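Local coordinates for protein retinol dehydratase (Spodoptera frugiperda, PDB 1FMJ) that dehydrates retinol, probably by an adapted sulfotransferase chemistry, and binds it together with adenosine-3',5'-diphosphate and calcium, at residues Val181-Asp186 / Glu249-Asp254; Asn242-Phe247 / Ala260-Phe265. One frame throughout, in Å; residues are numbered along the deposited sequence.

Contact 1 and contact 2 lie on neighbouring strands of the parallel sheet of the sulfotransferase fold, and both are largely buried. In contact 1 the end of strand 179-184 meets helix 248-253 beside the nucleotide, and its chemistry is mixed: a carboxylate, an arginine, a backbone N-H and a bridging water at the strand end, with a leucine against a tyrosine beside them. Contact 2 sets the edge strand 243-247 against helix 255-265, away from the ligand pockets; leucine, isoleucine and phenylalanine carry it, with one arginine at the exposed border. Chain order ties them closely, because strand 243-247, helix 248-253 and helix 255-265 are consecutive, and backbone bonds between Tyr-182 and both Leu-244 and Leu-246 join the two strands.

Contact 1 of 2, residues Val181-Asp186 / Glu249-Asp254; sequences VYLARD and EDYLKD. With HG (mercury (II) ion), chain C; A3P (adenosine-3'-5'-diphosphate), chain G.
In the second shell of the nucleotide pocket, at the C-terminal end of strand 179-184, Arg-185 meets Glu-249 and reaches on to the 3'-phosphate of adenosine-3',5'-diphosphate. Arg-185 leaves the backbone with CG anti to N (chi1 -176°) and runs extended to its guanidinium, a length that suits arginine to span from strand end to phosphate. NH2 donates to O3P of the nucleotide at 2.8 Å, while NH1 donates to the ester oxygen O3' at 3.0 Å and also to Arg-73 O. The NE N-H is given to a water 2.8 Å from NE that in turn donates to Glu-249 OE2. Glu-249, bent at chi2 (73°), lies across the arginine chain, and its OE2 rests 3.4 Å from Arg-185 CG. The same OE2 accepts the Asp-186 N-H at 3.1 Å on its syn side, nearly straight (167°). One oxygen of a buried carboxylate thus grips the backbone where the strand ends and, through water, steadies the first-shell arginine, which would be expected to stabilise its charge. Deeper in, Leu-183 and Tyr-251 reach toward each other tip to tip, Leu-183 CD2 3.8 Å from Tyr-251 OH, which is hydrogen-bonded to Thr-79, and CD1 3.9 Å from CE1. Asp-186 caps the next helix, its OD2 also salt-bridged to Arg-188. Tyr-251 carries helix 248-253 against helix 76-87, helix 255-265 and Leu-246 of strand 243-247.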
ATOM      1  N   VAL A 181       3.269  -4.343 -11.440  1.00 16.84           N
ATOM      2  CA  VAL A 181       3.192  -5.602 -10.710  1.00 14.93           C
ATOM      3  C   VAL A 181       2.199  -5.312  -9.599  1.00 15.57           C
ATOM      4  O   VAL A 181       2.433  -4.446  -8.761  1.00 16.22           O
ATOM      5  CB  VAL A 181       4.541  -6.012 -10.085  1.00 13.86           C
ATOM      6  CG1 VAL A 181       4.397  -7.373  -9.406  1.00 12.93           C
ATOM      7  CG2 VAL A 181       5.612  -6.088 -11.161  1.00 14.12           C
ATOM      8  N   TYR A 182       1.080  -6.022  -9.601  1.00 14.50           N
ATOM      9  CA  TYR A 182       0.067  -5.800  -8.594  1.00 14.57           C
ATOM     10  C   TYR A 182      -0.005  -6.981  -7.650  1.00 14.50           C
ATOM     11  O   TYR A 182      -0.111  -8.137  -8.074  1.00 13.08           O
ATOM     12  CB  TYR A 182      -1.290  -5.577  -9.254  1.00 14.67           C
ATOM     13  CG  TYR A 182      -2.419  -5.331  -8.285  1.00 14.71           C
ATOM     14  CD1 TYR A 182      -2.874  -4.044  -8.029  1.00 15.48           C
ATOM     15  CD2 TYR A 182      -3.054  -6.397  -7.645  1.00 15.83           C
ATOM     16  CE1 TYR A 182      -3.948  -3.813  -7.159  1.00 15.61           C
ATOM     17  CE2 TYR A 182      -4.118  -6.183  -6.776  1.00 15.85           C
ATOM     18  CZ  TYR A 182      -4.564  -4.892  -6.541  1.00 16.33           C
ATOM     19  OH  TYR A 182      -5.652  -4.693  -5.718  1.00 16.73           O
ATOM     20  N   LEU A 183       0.055  -6.678  -6.362  1.00 14.28           N
ATOM     21  CA  LEU A 183      -0.006  -7.705  -5.334  1.00 15.76           C
ATOM     22  C   LEU A 183      -1.351  -7.741  -4.626  1.00 16.00           C
ATOM     23  O   LEU A 183      -1.930  -6.694  -4.307  1.00 16.45           O
ATOM     24  CB  LEU A 183       1.100  -7.487  -4.304  1.00 15.81           C
ATOM     25  CG  LEU A 183       2.372  -8.331  -4.465  1.00 16.08           C
ATOM     26  CD1 LEU A 183       2.036  -9.804  -4.284  1.00 16.72           C
ATOM     27  CD2 LEU A 183       2.996  -8.084  -5.833  1.00 17.52           C
ATOM     28  N   ALA A 184      -1.838  -8.961  -4.405  1.00 16.48           N
ATOM     29  CA  ALA A 184      -3.095  -9.217  -3.710  1.00 16.56           C
ATOM     30  C   ALA A 184      -2.767 -10.202  -2.597  1.00 16.82           C
ATOM     31  O   ALA A 184      -1.804 -10.962  -2.689  1.00 17.90           O
ATOM     32  CB  ALA A 184      -4.132  -9.813  -4.652  1.00 16.95           C
ATOM     33  N   ARG A 185      -3.569 -10.187  -1.545  1.00 17.14           N
ATOM     34  CA  ARG A 185      -3.341 -11.056  -0.400  1.00 17.40           C
ATOM     35  C   ARG A 185      -4.688 -11.329   0.258  1.00 16.96           C
ATOM     36  O   ARG A 185      -5.594 -10.502   0.181  1.00 17.36           O
ATOM     37  CB  ARG A 185      -2.415 -10.339   0.589  1.00 16.91           C
ATOM     38  CG  ARG A 185      -1.991 -11.158   1.804  1.00 15.43           C
ATOM     39  CD  ARG A 185      -1.191 -10.295   2.776  1.00 15.31           C
ATOM     40  NE  ARG A 185      -0.708 -11.079   3.909  1.00 14.63           N
ATOM     41  CZ  ARG A 185      -0.054 -10.579   4.952  1.00 16.26           C
ATOM     42  NH1 ARG A 185       0.211  -9.274   5.026  1.00 12.63           N
ATOM     43  NH2 ARG A 185       0.342 -11.395   5.924  1.00 15.56           N
ATOM     44  N   ASP A 186      -4.819 -12.489   0.894  1.00 17.88           N
ATOM     45  CA  ASP A 186      -6.059 -12.857   1.580  1.00 17.89           C
ATOM     46  C   ASP A 186      -6.498 -11.614   2.353  1.00 17.87           C
ATOM     47  O   ASP A 186      -5.729 -11.084   3.147  1.00 19.57           O
ATOM     48  CB  ASP A 186      -5.782 -14.002   2.553  1.00 18.28           C
ATOM     49  CG  ASP A 186      -7.040 -14.566   3.179  1.00 19.12           C
ATOM     50  OD1 ASP A 186      -7.897 -13.787   3.659  1.00 17.62           O
ATOM     51  OD2 ASP A 186      -7.164 -15.805   3.188  1.00 21.39           O
ATOM     52  N   GLU A 249       0.697 -14.889  -0.864  1.00 20.61           N
ATOM     53  CA  GLU A 249       0.863 -16.253  -0.398  1.00 22.36           C
ATOM     54  C   GLU A 249       1.887 -17.028  -1.236  1.00 23.29           C
ATOM     55  O   GLU A 249       2.695 -17.788  -0.693  1.00 22.65           O
ATOM     56  CB  GLU A 249      -0.484 -16.982  -0.406  1.00 21.63           C
ATOM     57  CG  GLU A 249      -1.482 -16.519   0.663  1.00 23.30           C
ATOM     58  CD  GLU A 249      -2.094 -15.152   0.392  1.00 23.98           C
ATOM     59  OE1 GLU A 249      -2.117 -14.719  -0.780  1.00 23.91           O
ATOM     60  OE2 GLU A 249      -2.578 -14.518   1.354  1.00 23.16           O
ATOM     61  N   ASP A 250       1.864 -16.836  -2.551  1.00 23.98           N
ATOM     62  CA  ASP A 250       2.802 -17.541  -3.411  1.00 25.55           C
ATOM     63  C   ASP A 250       4.255 -17.186  -3.121  1.00 26.02           C
ATOM     64  O   ASP A 250       5.148 -17.993  -3.364  1.00 25.55           O
ATOM     65  CB  ASP A 250       2.465 -17.304  -4.885  1.00 26.79           C
ATOM     66  CG  ASP A 250       1.166 -17.989  -5.292  1.00 28.95           C
ATOM     67  OD1 ASP A 250       0.920 -19.117  -4.810  1.00 28.91           O
ATOM     68  OD2 ASP A 250       0.398 -17.418  -6.095  1.00 29.30           O
ATOM     69  N   TYR A 251       4.484 -15.985  -2.593  1.00 25.82           N
ATOM     70  CA  TYR A 251       5.830 -15.543  -2.231  1.00 26.36           C
ATOM     71  C   TYR A 251       6.369 -16.448  -1.122  1.00 26.76           C
ATOM     72  O   TYR A 251       7.559 -16.759  -1.081  1.00 26.58           O
ATOM     73  CB  TYR A 251       5.799 -14.103  -1.698  1.00 26.46           C
ATOM     74  CG  TYR A 251       5.908 -12.992  -2.729  1.00 26.95           C
ATOM     75  CD1 TYR A 251       5.587 -11.678  -2.385  1.00 25.87           C
ATOM     76  CD2 TYR A 251       6.364 -13.239  -4.026  1.00 26.71           C
ATOM     77  CE1 TYR A 251       5.714 -10.637  -3.296  1.00 26.44           C
ATOM     78  CE2 TYR A 251       6.499 -12.190  -4.958  1.00 27.52           C
ATOM     79  CZ  TYR A 251       6.169 -10.895  -4.579  1.00 26.68           C
ATOM     80  OH  TYR A 251       6.292  -9.855  -5.467  1.00 27.34           O
ATOM     81  N   LEU A 252       5.477 -16.845  -0.214  1.00 27.23           N
ATOM     82  CA  LEU A 252       5.826 -17.694   0.918  1.00 27.49           C
ATOM     83  C   LEU A 252       5.906 -19.172   0.545  1.00 29.20           C
ATOM     84  O   LEU A 252       6.581 -19.952   1.224  1.00 29.44           O
ATOM     85  CB  LEU A 252       4.798 -17.521   2.044  1.00 27.34           C
ATOM     86  CG  LEU A 252       4.461 -16.092   2.476  1.00 25.72           C
ATOM     87  CD1 LEU A 252       3.457 -16.139   3.621  1.00 26.88           C
ATOM     88  CD2 LEU A 252       5.727 -15.367   2.900  1.00 24.63           C
ATOM     89  N   LYS A 253       5.212 -19.571  -0.516  1.00 29.75           N
ATOM     90  CA  LYS A 253       5.256 -20.968  -0.916  1.00 31.46           C
ATOM     91  C   LYS A 253       6.463 -21.238  -1.814  1.00 31.73           C
ATOM     92  O   LYS A 253       7.181 -22.221  -1.616  1.00 31.66           O
ATOM     93  CB  LYS A 253       3.966 -21.377  -1.634  1.00 32.26           C
ATOM     94  CG  LYS A 253       3.877 -22.885  -1.871  1.00 34.99           C
ATOM     95  CD  LYS A 253       2.802 -23.267  -2.883  1.00 36.13           C
ATOM     96  CE  LYS A 253       2.886 -24.753  -3.227  1.00 36.62           C
ATOM     97  NZ  LYS A 253       2.042 -25.108  -4.402  1.00 37.08           N
ATOM     98  N   ASP A 254       6.699 -20.358  -2.787  1.00 31.96           N
ATOM     99  CA  ASP A 254       7.822 -20.529  -3.706  1.00 31.66           C
ATOM    100  C   ASP A 254       8.342 -19.181  -4.217  1.00 31.59           C
ATOM    101  O   ASP A 254       8.035 -18.777  -5.339  1.00 32.13           O
ATOM    102  CB  ASP A 254       7.387 -21.393  -4.898  1.00 31.38           C
ATOM    103  CG  ASP A 254       8.562 -21.967  -5.667  1.00 30.42           C
ATOM    104  OD1 ASP A 254       9.635 -21.334  -5.693  1.00 28.67           O
ATOM    105  OD2 ASP A 254       8.407 -23.053  -6.260  1.00 31.68           O
TER
HETATM  106 HG    HG C 451       5.787 -18.294  -6.892  0.60 39.80          HG
HETATM  107  P1  A3P G 400       2.257  -8.780   8.175  1.00 19.06           P
HETATM  108  O1P A3P G 400       1.679  -7.606   8.851  1.00 16.83           O
HETATM  109  O2P A3P G 400       3.499  -9.230   8.838  1.00 17.81           O
HETATM  110  O3P A3P G 400       1.284  -9.883   8.139  1.00 18.66           O
HETATM  111  P2  A3P G 400       3.159  -4.001   2.354  1.00 21.28           P
HETATM  112  O4P A3P G 400       4.589  -3.924   2.015  1.00 20.76           O
HETATM  113  O5P A3P G 400       2.330  -4.007   1.130  1.00 21.66           O
HETATM  114  O6P A3P G 400       2.789  -2.864   3.244  1.00 21.62           O
HETATM  115  O5' A3P G 400       2.890  -5.351   3.130  1.00 19.11           O
HETATM  116  C5' A3P G 400       3.520  -5.641   4.367  1.00 18.13           C
HETATM  117  C4' A3P G 400       3.313  -7.107   4.759  1.00 18.27           C
HETATM  118  O4' A3P G 400       4.356  -7.892   4.115  1.00 18.03           O
HETATM  119  C3' A3P G 400       3.494  -7.344   6.260  1.00 19.24           C
HETATM  120  O3' A3P G 400       2.592  -8.398   6.669  1.00 17.53           O
HETATM  121  C2' A3P G 400       4.976  -7.646   6.335  1.00 19.22           C
HETATM  122  O2' A3P G 400       5.493  -8.174   7.552  1.00 20.35           O
HETATM  123  C1' A3P G 400       5.131  -8.552   5.123  1.00 19.09           C
HETATM  124  N9  A3P G 400       6.527  -8.682   4.687  1.00 18.07           N
HETATM  125  C8  A3P G 400       7.480  -7.699   4.475  1.00 18.71           C
HETATM  126  N7  A3P G 400       8.646  -8.137   4.081  1.00 19.54           N
HETATM  127  C5  A3P G 400       8.470  -9.513   4.022  1.00 19.40           C
HETATM  128  C6  A3P G 400       9.337 -10.604   3.665  1.00 20.30           C
HETATM  129  N6  A3P G 400      10.608 -10.436   3.287  1.00 19.88           N
HETATM  130  N1  A3P G 400       8.823 -11.898   3.714  1.00 19.18           N
HETATM  131  C2  A3P G 400       7.522 -12.115   4.095  1.00 20.75           C
HETATM  132  N3  A3P G 400       6.606 -11.164   4.457  1.00 17.53           N
HETATM  133  C4  A3P G 400       7.151  -9.878   4.398  1.00 18.88           C
HETATM  134  O   HOH W   1      -1.662 -13.692   3.857  1.00 13.73           O

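Contact 2 of 2, residues Asn242-Phe247 / Ala260-Phe265; sequences NMLFLF and ARIADF
Leu-244 reaches from strand 243-247 onto Phe-265, Ile-262 and Arg-261 of helix 255-265, its CB and two methyls meeting different residues in the main. Its CB sits over the centre of the Phe-265 ring, 3.6 Å from the centroid and only 6° off the normal, a CH-pi contact with the face of the ring. With CG anti to the backbone N (chi1 174°), the chain then forks: CD2 packs against Ile-262 CG1 at 3.7 Å and also lies against Phe-265, while CD1 faces Arg-261 NH2 more loosely, at 4.1 Å. A branched leucine suits this place because a single side chain can touch three residues on one side of the helix. The edge of the same phenylalanine ring turns to the backbone where the strand begins, with Phe-265 CZ lying 3.2 Å from Asn-242 O.

Strand 243-247 is an edge strand of the parallel sheet in the alpha/beta fold of the sulfotransferases, related to the P-loop NTPases, and the helix runs antiparallel to it (171° between segment directions, axes 9.7 Å apart). Alternation along the strand sends Leu-244 and Leu-246 toward this helix, while Met-243 and Phe-245 pack on helix 227-235 across the sheet. Leu-246 divides its branches too: CD1 meets Ile-262 CG1 at 3.8 Å, and CD2 lies over one face of the Arg-261 guanidinium, toward its rim. That arginine suits the exposed border, its flat group covering leucine while a water 3.3 Å from NH1 links it to the strand, donating to Phe-245 O at 2.9 Å.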
ATOM      1  N   ASN A 242       1.681  -6.045 -19.891  1.00 24.78           N
ATOM      2  CA  ASN A 242       2.356  -5.107 -18.992  1.00 23.30           C
ATOM      3  C   ASN A 242       1.850  -5.157 -17.557  1.00 23.20           C
ATOM      4  O   ASN A 242       2.150  -4.273 -16.746  1.00 22.36           O
ATOM      5  CB  ASN A 242       2.247  -3.676 -19.529  1.00 22.55           C
ATOM      6  CG  ASN A 242       3.223  -3.410 -20.660  1.00 23.12           C
ATOM      7  OD1 ASN A 242       4.164  -4.172 -20.871  1.00 22.29           O
ATOM      8  ND2 ASN A 242       3.018  -2.315 -21.376  1.00 21.04           N
ATOM      9  N   MET A 243       1.089  -6.203 -17.249  1.00 21.72           N
ATOM     10  CA  MET A 243       0.546  -6.393 -15.910  1.00 21.18           C
ATOM     11  C   MET A 243       0.923  -7.762 -15.369  1.00 20.76           C
ATOM     12  O   MET A 243       0.800  -8.768 -16.065  1.00 20.70           O
ATOM     13  CB  MET A 243      -0.978  -6.257 -15.917  1.00 20.21           C
ATOM     14  CG  MET A 243      -1.659  -6.760 -14.637  1.00 20.53           C
ATOM     15  SD  MET A 243      -1.264  -5.798 -13.146  1.00 22.78           S
ATOM     16  CE  MET A 243      -2.615  -4.661 -13.134  1.00 17.66           C
ATOM     17  N   LEU A 244       1.388  -7.787 -14.122  1.00 19.26           N
ATOM     18  CA  LEU A 244       1.758  -9.033 -13.468  1.00 18.57           C
ATOM     19  C   LEU A 244       1.031  -9.098 -12.133  1.00 18.48           C
ATOM     20  O   LEU A 244       1.422  -8.433 -11.170  1.00 17.60           O
ATOM     21  CB  LEU A 244       3.275  -9.108 -13.241  1.00 17.72           C
ATOM     22  CG  LEU A 244       3.750 -10.319 -12.425  1.00 17.37           C
ATOM     23  CD1 LEU A 244       3.418 -11.599 -13.170  1.00 19.64           C
ATOM     24  CD2 LEU A 244       5.249 -10.234 -12.168  1.00 18.59           C
ATOM     25  N   PHE A 245      -0.041  -9.882 -12.089  1.00 17.20           N
ATOM     26  CA  PHE A 245      -0.832 -10.051 -10.875  1.00 18.53           C
ATOM     27  C   PHE A 245      -0.213 -11.191 -10.072  1.00 19.24           C
ATOM     28  O   PHE A 245      -0.036 -12.289 -10.593  1.00 19.19           O
ATOM     29  CB  PHE A 245      -2.273 -10.421 -11.241  1.00 18.65           C
ATOM     30  CG  PHE A 245      -3.268 -10.207 -10.133  1.00 18.82           C
ATOM     31  CD1 PHE A 245      -4.080  -9.076 -10.124  1.00 17.51           C
ATOM     32  CD2 PHE A 245      -3.433 -11.159  -9.128  1.00 18.99           C
ATOM     33  CE1 PHE A 245      -5.045  -8.892  -9.143  1.00 16.86           C
ATOM     34  CE2 PHE A 245      -4.397 -10.987  -8.136  1.00 18.94           C
ATOM     35  CZ  PHE A 245      -5.210  -9.851  -8.143  1.00 18.75           C
ATOM     36  N   LEU A 246       0.118 -10.930  -8.809  1.00 18.91           N
ATOM     37  CA  LEU A 246       0.709 -11.949  -7.959  1.00 20.12           C
ATOM     38  C   LEU A 246      -0.009 -12.002  -6.621  1.00 19.73           C
ATOM     39  O   LEU A 246      -0.676 -11.047  -6.221  1.00 19.98           O
ATOM     40  CB  LEU A 246       2.194 -11.656  -7.718  1.00 20.54           C
ATOM     41  CG  LEU A 246       3.119 -11.548  -8.930  1.00 21.75           C
ATOM     42  CD1 LEU A 246       4.522 -11.209  -8.460  1.00 20.24           C
ATOM     43  CD2 LEU A 246       3.109 -12.875  -9.710  1.00 22.02           C
ATOM     44  N   PHE A 247       0.130 -13.128  -5.930  1.00 19.96           N
ATOM     45  CA  PHE A 247      -0.483 -13.296  -4.622  1.00 19.80           C
ATOM     46  C   PHE A 247       0.609 -13.404  -3.569  1.00 20.67           C
ATOM     47  O   PHE A 247       1.565 -14.162  -3.729  1.00 20.94           O
ATOM     48  CB  PHE A 247      -1.358 -14.552  -4.576  1.00 19.02           C
ATOM     49  CG  PHE A 247      -2.637 -14.432  -5.355  1.00 19.50           C
ATOM     50  CD1 PHE A 247      -2.747 -14.978  -6.624  1.00 19.57           C
ATOM     51  CD2 PHE A 247      -3.735 -13.775  -4.813  1.00 20.29           C
ATOM     52  CE1 PHE A 247      -3.933 -14.872  -7.346  1.00 20.54           C
ATOM     53  CE2 PHE A 247      -4.922 -13.663  -5.527  1.00 19.25           C
ATOM     54  CZ  PHE A 247      -5.021 -14.214  -6.794  1.00 20.44           C
ATOM     55  N   ALA A 260      11.318 -15.598 -10.559  1.00 29.42           N
ATOM     56  CA  ALA A 260      11.480 -15.918 -11.971  1.00 29.69           C
ATOM     57  C   ALA A 260      10.360 -15.280 -12.779  1.00 29.01           C
ATOM     58  O   ALA A 260      10.593 -14.709 -13.847  1.00 28.78           O
ATOM     59  CB  ALA A 260      11.481 -17.438 -12.172  1.00 29.06           C
ATOM     60  N   ARG A 261       9.138 -15.380 -12.273  1.00 28.42           N
ATOM     61  CA  ARG A 261       8.016 -14.785 -12.968  1.00 28.86           C
ATOM     62  C   ARG A 261       8.251 -13.285 -13.128  1.00 28.11           C
ATOM     63  O   ARG A 261       8.029 -12.726 -14.199  1.00 28.04           O
ATOM     64  CB  ARG A 261       6.710 -15.033 -12.206  1.00 30.07           C
ATOM     65  CG  ARG A 261       6.266 -16.487 -12.167  1.00 31.98           C
ATOM     66  CD  ARG A 261       4.863 -16.605 -11.594  1.00 33.51           C
ATOM     67  NE  ARG A 261       3.862 -16.039 -12.492  1.00 35.03           N
ATOM     68  CZ  ARG A 261       2.575 -15.902 -12.185  1.00 35.76           C
ATOM     69  NH1 ARG A 261       2.130 -16.286 -10.996  1.00 35.77           N
ATOM     70  NH2 ARG A 261       1.733 -15.388 -13.068  1.00 36.08           N
ATOM     71  N   ILE A 262       8.713 -12.632 -12.065  1.00 27.90           N
ATOM     72  CA  ILE A 262       8.961 -11.198 -12.127  1.00 27.13           C
ATOM     73  C   ILE A 262      10.104 -10.855 -13.088  1.00 27.26           C
ATOM     74  O   ILE A 262      10.070  -9.820 -13.758  1.00 26.12           O
ATOM     75  CB  ILE A 262       9.267 -10.625 -10.726  1.00 26.87           C
ATOM     76  CG1 ILE A 262       8.037 -10.788  -9.826  1.00 25.20           C
ATOM     77  CG2 ILE A 262       9.655  -9.146 -10.835  1.00 25.36           C
ATOM     78  CD1 ILE A 262       8.300 -10.490  -8.370  1.00 25.37           C
ATOM     79  N   ALA A 263      11.110 -11.725 -13.167  1.00 28.18           N
ATOM     80  CA  ALA A 263      12.234 -11.484 -14.064  1.00 28.65           C
ATOM     81  C   ALA A 263      11.769 -11.544 -15.517  1.00 29.23           C
ATOM     82  O   ALA A 263      12.058 -10.645 -16.300  1.00 28.47           O
ATOM     83  CB  ALA A 263      13.341 -12.510 -13.818  1.00 29.69           C
ATOM     84  N   ASP A 264      11.039 -12.599 -15.871  1.00 30.51           N
ATOM     85  CA  ASP A 264      10.539 -12.746 -17.235  1.00 30.46           C
ATOM     86  C   ASP A 264       9.677 -11.552 -17.612  1.00 30.01           C
ATOM     87  O   ASP A 264       9.840 -10.968 -18.682  1.00 30.06           O
ATOM     88  CB  ASP A 264       9.709 -14.024 -17.381  1.00 33.01           C
ATOM     89  CG  ASP A 264      10.492 -15.269 -17.052  1.00 33.97           C
ATOM     90  OD1 ASP A 264      11.680 -15.340 -17.429  1.00 36.52           O
ATOM     91  OD2 ASP A 264       9.915 -16.182 -16.426  1.00 35.89           O
ATOM     92  N   PHE A 265       8.754 -11.200 -16.723  1.00 29.29           N
ATOM     93  CA  PHE A 265       7.857 -10.070 -16.942  1.00 28.58           C
ATOM     94  C   PHE A 265       8.658  -8.793 -17.222  1.00 29.56           C
ATOM     95  O   PHE A 265       8.261  -7.979 -18.053  1.00 28.88           O
ATOM     96  CB  PHE A 265       6.959  -9.879 -15.708  1.00 27.73           C
ATOM     97  CG  PHE A 265       6.040  -8.691 -15.796  1.00 25.83           C
ATOM     98  CD1 PHE A 265       5.001  -8.657 -16.723  1.00 26.31           C
ATOM     99  CD2 PHE A 265       6.213  -7.605 -14.947  1.00 25.55           C
ATOM    100  CE1 PHE A 265       4.149  -7.559 -16.799  1.00 25.78           C
ATOM    101  CE2 PHE A 265       5.367  -6.504 -15.017  1.00 25.11           C
ATOM    102  CZ  PHE A 265       4.331  -6.480 -15.945  1.00 25.59           C
TER
HETATM  103  O   HOH W   2      -0.731 -15.026 -10.032  1.00 40.60           O